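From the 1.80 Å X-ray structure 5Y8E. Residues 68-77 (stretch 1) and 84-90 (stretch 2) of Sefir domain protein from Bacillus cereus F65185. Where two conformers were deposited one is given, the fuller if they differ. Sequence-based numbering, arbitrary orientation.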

ATOM      1  N   ASP A  68      -2.406  13.032  -2.299  1.00 19.63           N
ATOM      2  CA  ASP A  68      -1.015  13.324  -2.631  1.00 18.31           C
ATOM      3  C   ASP A  68      -0.343  12.164  -3.356  1.00 18.17           C
ATOM      4  O   ASP A  68       0.317  12.360  -4.377  1.00 20.88           O
ATOM      5  N   TYR A  69      -0.507  10.957  -2.827  1.00 15.12           N
ATOM      6  CA  TYR A  69       0.130   9.784  -3.412  1.00 15.27           C
ATOM      7  C   TYR A  69      -0.354   9.608  -4.842  1.00 18.48           C
ATOM      8  O   TYR A  69       0.431   9.395  -5.760  1.00 17.06           O
ATOM      9  N   CYS A  70      -1.661   9.724  -5.023  1.00 16.88           N
ATOM     10  CA  CYS A  70      -2.311   9.503  -6.315  0.50 17.23           C
ATOM     11  C   CYS A  70      -1.874  10.528  -7.356  1.00 20.44           C
ATOM     12  O   CYS A  70      -1.586  10.193  -8.507  1.00 21.13           O
ATOM     13  N   GLU A  71      -1.842  11.794  -6.948  1.00 21.27           N
ATOM     14  CA  GLU A  71      -1.486  12.860  -7.878  1.00 25.08           C
ATOM     15  C   GLU A  71      -0.024  12.753  -8.328  1.00 23.00           C
ATOM     16  O   GLU A  71       0.295  13.011  -9.489  1.00 24.86           O
ATOM     17  N   LYS A  72       0.850  12.339  -7.417  1.00 21.60           N
ATOM     18  CA  LYS A  72       2.261  12.159  -7.745  1.00 22.24           C
ATOM     19  C   LYS A  72       2.471  10.894  -8.576  1.00 21.49           C
ATOM     20  O   LYS A  72       3.300  10.863  -9.489  1.00 24.03           O
ATOM     21  N   ALA A  73       1.706   9.856  -8.259  1.00 17.95           N
ATOM     22  CA  ALA A  73       1.756   8.607  -9.014  1.00 20.26           C
ATOM     23  C   ALA A  73       1.305   8.858 -10.446  1.00 25.01           C
ATOM     24  O   ALA A  73       1.827   8.259 -11.392  1.00 20.20           O
ATOM     25  N   ASN A  74       0.332   9.751 -10.598  1.00 20.50           N
ATOM     26  CA  ASN A  74      -0.194  10.089 -11.911  1.00 25.15           C
ATOM     27  C   ASN A  74       0.704  11.025 -12.721  1.00 31.71           C
ATOM     28  O   ASN A  74       0.717  10.961 -13.947  1.00 35.33           O
ATOM     29  N   THR A  75       1.454  11.887 -12.039  1.00 34.69           N
ATOM     30  CA  THR A  75       2.212  12.941 -12.719  1.00 40.99           C
ATOM     31  C   THR A  75       3.689  12.611 -12.961  1.00 43.19           C
ATOM     32  O   THR A  75       4.168  12.710 -14.096  1.00 46.72           O
ATOM     33  N   ARG A  76       4.402  12.239 -11.897  1.00 44.95           N
ATOM     34  CA  ARG A  76       5.834  11.931 -11.972  1.00 46.91           C
ATOM     35  C   ARG A  76       6.655  13.117 -12.480  1.00 47.83           C
ATOM     36  O   ARG A  76       7.393  12.982 -13.455  1.00 47.28           O
ATOM     37  N   ARG A  77       6.537  14.262 -11.808  1.00 51.98           N
ATOM     38  CA  ARG A  77       7.168  15.511 -12.251  1.00 59.50           C
ATOM     39  C   ARG A  77       8.659  15.414 -12.574  1.00 64.72           C
ATOM     40  O   ARG A  77       9.172  16.169 -13.400  1.00 65.00           O
ATOM     41  N   THR A  84      12.398   8.574  -5.427  1.00 31.77           N
ATOM     42  CA  THR A  84      11.005   8.286  -5.676  1.00 34.51           C
ATOM     43  C   THR A  84      10.470   7.198  -4.671  1.00 27.27           C
ATOM     44  O   THR A  84      11.070   6.174  -4.513  1.00 25.52           O
ATOM     45  N   MET A  85       9.345   7.460  -4.015  1.00 27.17           N
ATOM     46  CA  MET A  85       8.795   6.515  -3.065  1.00 25.02           C
ATOM     47  C   MET A  85       7.350   6.065  -3.424  1.00 23.80           C
ATOM     48  O   MET A  85       6.715   5.408  -2.663  1.00 23.86           O
ATOM     49  N   ILE A  86       6.890   6.427  -4.607  1.00 23.29           N
ATOM     50  CA  ILE A  86       5.562   6.178  -5.064  1.00 21.99           C
ATOM     51  C   ILE A  86       5.607   5.115  -6.202  1.00 19.69           C
ATOM     52  O   ILE A  86       6.368   5.221  -7.089  1.00 20.13           O
ATOM     53  N   ILE A  87       4.763   4.121  -6.096  1.00 17.47           N
ATOM     54  CA  ILE A  87       4.725   3.060  -7.056  1.00 15.40           C
ATOM     55  C   ILE A  87       4.573   3.607  -8.486  1.00 16.23           C
ATOM     56  O   ILE A  87       3.741   4.402  -8.754  1.00 17.52           O
ATOM     57  N   THR A  88       5.394   3.066  -9.380  1.00 15.72           N
ATOM     58  CA  THR A  88       5.352   3.422 -10.803  1.00 16.62           C
ATOM     59  C   THR A  88       4.628   2.380 -11.674  1.00 14.78           C
ATOM     60  O   THR A  88       4.552   1.265 -11.311  1.00 12.79           O
ATOM     61  N   PRO A  89       4.196   2.770 -12.882  1.00 19.54           N
ATOM     62  CA  PRO A  89       3.566   1.786 -13.768  1.00 15.36           C
ATOM     63  C   PRO A  89       4.465   0.575 -13.978  1.00 14.43           C
ATOM     64  O   PRO A  89       3.977  -0.553 -13.960  1.00 15.22           O
ATOM     65  N   ASN A  90       5.761   0.802 -14.149  1.00 13.97           N
ATOM     66  CA  ASN A  90       6.682  -0.307 -14.382  1.00 15.81           C
ATOM     67  C   ASN A  90       6.753  -1.286 -13.212  1.00 17.41           C
ATOM     68  O   ASN A  90       6.775  -2.504 -13.411  1.00 15.63           O
TER

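Stretch 1 is the end of a helix, through Thr-75, and two loop residues, and stretch 2 runs past it as a loop that enters a new helix at Pro-89. The backbones come nearest at Ala-73 and Ile-86, with CA atoms 6.0 Å apart.

Tyr-69 is buried, with chi1 t. Its CA-to-CB bond points sideways, but the ring reaches stretch 2. Ile-87 N donates a nearly straight hydrogen bond to Tyr-69 OH, at 3.0 Å. Ile-86 CG2 lies over one ring face, 4.0 Å from the Tyr-69 ring centroid, a CH-pi contact. Cys-70 and Glu-71 point away.

Lys-72 (chi1 m) starts toward stretch 2, and its CB meets Ile-86 CD1 at 3.3 Å. The rest of the chain leads away, leaving the amine free of this contact. Ala-73 is small and buried; its CB packs 3.5 Å from Ile-86 CG2. Ile-86 (m, t) thus points toward the helix and touches Tyr-69, Lys-72 and Ala-73.

Water 1 joins the backbones, donating to Ala-73 O (2.9 Å) and Ile-87 O (2.7 Å).

Arg-76 leaves the helix with positive phi. Its side chain folds back, so NE and NH2 both donate to Ala-73 O, each at 3.1 Å. Pro-89 CD sits over one guanidinium face, 3.9 Å from Arg-76 CZ.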

ATOM      1  CB  ASP A  68      -0.234  13.666  -1.361  1.00 24.09           C
ATOM      2  CG  ASP A  68       1.212  14.027  -1.643  1.00 35.18           C
ATOM      3  OD1 ASP A  68       1.445  15.082  -2.273  1.00 36.18           O
ATOM      4  OD2 ASP A  68       2.112  13.261  -1.230  1.00 36.89           O
ATOM      5  CB  TYR A  69      -0.220   8.542  -2.593  1.00 13.10           C
ATOM      6  CG  TYR A  69       0.549   7.293  -2.972  1.00 14.17           C
ATOM      7  CD1 TYR A  69       0.144   6.501  -4.040  1.00 13.54           C
ATOM      8  CD2 TYR A  69       1.671   6.899  -2.251  1.00 15.60           C
ATOM      9  CE1 TYR A  69       0.837   5.356  -4.387  1.00 15.50           C
ATOM     10  CE2 TYR A  69       2.375   5.749  -2.588  1.00 15.80           C
ATOM     11  CZ  TYR A  69       1.949   4.987  -3.657  1.00 14.44           C
ATOM     12  OH  TYR A  69       2.634   3.845  -4.001  1.00 12.85           O
ATOM     13  CB  CYS A  70      -3.836   9.554  -6.131  0.50 15.57           C
ATOM     14  SG  CYS A  70      -4.832   9.169  -7.599  0.50 20.06           S
ATOM     15  CB  GLU A  71      -1.805  14.238  -7.281  1.00 31.16           C
ATOM     16  CG  GLU A  71      -3.293  14.418  -6.982  1.00 41.90           C
ATOM     17  CD  GLU A  71      -3.720  15.871  -6.876  1.00 53.63           C
ATOM     18  OE1 GLU A  71      -2.933  16.696  -6.361  1.00 57.45           O
ATOM     19  OE2 GLU A  71      -4.851  16.185  -7.309  1.00 56.49           O
ATOM     20  CB  LYS A  72       3.092  12.106  -6.464  1.00 23.73           C
ATOM     21  CG  LYS A  72       3.290  13.465  -5.773  1.00 26.22           C
ATOM     22  CD  LYS A  72       3.603  13.279  -4.290  1.00 33.26           C
ATOM     23  CE  LYS A  72       4.314  14.485  -3.683  1.00 39.61           C
ATOM     24  NZ  LYS A  72       5.786  14.437  -3.919  1.00 43.82           N
ATOM     25  CB  ALA A  73       0.876   7.564  -8.366  1.00 17.55           C
ATOM     26  CB  ASN A  74      -1.596  10.695 -11.776  1.00 26.14           C
ATOM     27  CG  ASN A  74      -2.647   9.668 -11.394  1.00 25.32           C
ATOM     28  OD1 ASN A  74      -2.461   8.465 -11.587  1.00 23.85           O
ATOM     29  ND2 ASN A  74      -3.768  10.144 -10.861  1.00 27.15           N
ATOM     30  CB  THR A  75       2.104  14.277 -11.965  1.00 43.94           C
ATOM     31  OG1 THR A  75       0.724  14.575 -11.721  1.00 48.94           O
ATOM     32  CG2 THR A  75       2.724  15.401 -12.779  1.00 47.06           C
ATOM     33  CB  ARG A  76       6.081  10.712 -12.871  1.00 47.04           C
ATOM     34  CG  ARG A  76       6.136   9.380 -12.154  1.00 49.06           C
ATOM     35  CD  ARG A  76       5.752   8.243 -13.091  1.00 47.54           C
ATOM     36  NE  ARG A  76       4.302   8.137 -13.231  1.00 49.55           N
ATOM     37  CZ  ARG A  76       3.674   7.910 -14.378  1.00 45.83           C
ATOM     38  NH1 ARG A  76       4.369   7.767 -15.496  1.00 43.63           N
ATOM     39  NH2 ARG A  76       2.350   7.829 -14.408  1.00 44.63           N
ATOM     40  CB  ARG A  77       6.973  16.606 -11.200  1.00 65.57           C
ATOM     41  CG  ARG A  77       5.643  17.331 -11.266  1.00 70.34           C
ATOM     42  CD  ARG A  77       5.872  18.820 -11.452  1.00 78.44           C
ATOM     43  NE  ARG A  77       4.780  19.631 -10.918  1.00 84.06           N
ATOM     44  CZ  ARG A  77       4.764  20.151  -9.694  1.00 86.87           C
ATOM     45  NH1 ARG A  77       5.780  19.937  -8.869  1.00 87.27           N
ATOM     46  NH2 ARG A  77       3.732  20.882  -9.291  1.00 87.68           N
ATOM     47  CB  THR A  84      10.868   7.858  -7.135  1.00 38.44           C
ATOM     48  OG1 THR A  84      11.272   8.930  -7.994  1.00 46.54           O
ATOM     49  CG2 THR A  84       9.477   7.437  -7.471  1.00 31.59           C
ATOM     50  CB  MET A  85       8.855   7.053  -1.635  1.00 20.00           C
ATOM     51  CG  MET A  85       7.837   8.085  -1.309  1.00 20.00           C
ATOM     52  SD  MET A  85       8.306   9.090   0.226  1.00 20.00           S
ATOM     53  CE  MET A  85       8.518   7.818   1.349  1.00 20.00           C
ATOM     54  CB  ILE A  86       4.931   7.527  -5.559  1.00 24.40           C
ATOM     55  CG1 ILE A  86       4.772   8.440  -4.322  1.00 26.61           C
ATOM     56  CG2 ILE A  86       3.695   7.328  -6.232  1.00 23.25           C
ATOM     57  CD1 ILE A  86       4.289   9.726  -4.578  1.00 29.76           C
ATOM     58  CB  ILE A  87       3.621   2.068  -6.714  1.00 16.77           C
ATOM     59  CG1 ILE A  87       3.987   1.273  -5.482  1.00 13.07           C
ATOM     60  CG2 ILE A  87       3.382   1.111  -7.793  1.00 16.47           C
ATOM     61  CD1 ILE A  87       2.876   0.493  -4.947  1.00 12.79           C
ATOM     62  CB  THR A  88       6.814   3.483 -11.381  1.00 18.92           C
ATOM     63  OG1 THR A  88       7.394   2.225 -11.222  1.00 15.73           O
ATOM     64  CG2 THR A  88       7.642   4.489 -10.645  1.00 19.73           C
ATOM     65  CB  PRO A  89       3.409   2.554 -15.080  1.00 16.98           C
ATOM     66  CG  PRO A  89       3.224   3.976 -14.639  1.00 17.22           C
ATOM     67  CD  PRO A  89       4.136   4.132 -13.446  1.00 20.20           C
ATOM     68  CB  ASN A  90       8.079   0.209 -14.712  1.00 18.45           C
ATOM     69  CG  ASN A  90       8.989  -0.885 -15.199  1.00 22.37           C
ATOM     70  OD1 ASN A  90       9.951  -1.256 -14.531  1.00 24.91           O
ATOM     71  ND2 ASN A  90       8.666  -1.438 -16.357  1.00 21.58           N
TER
HETATM   72  O   HOH W   1       3.985   6.473 -10.503  1.00 18.56           O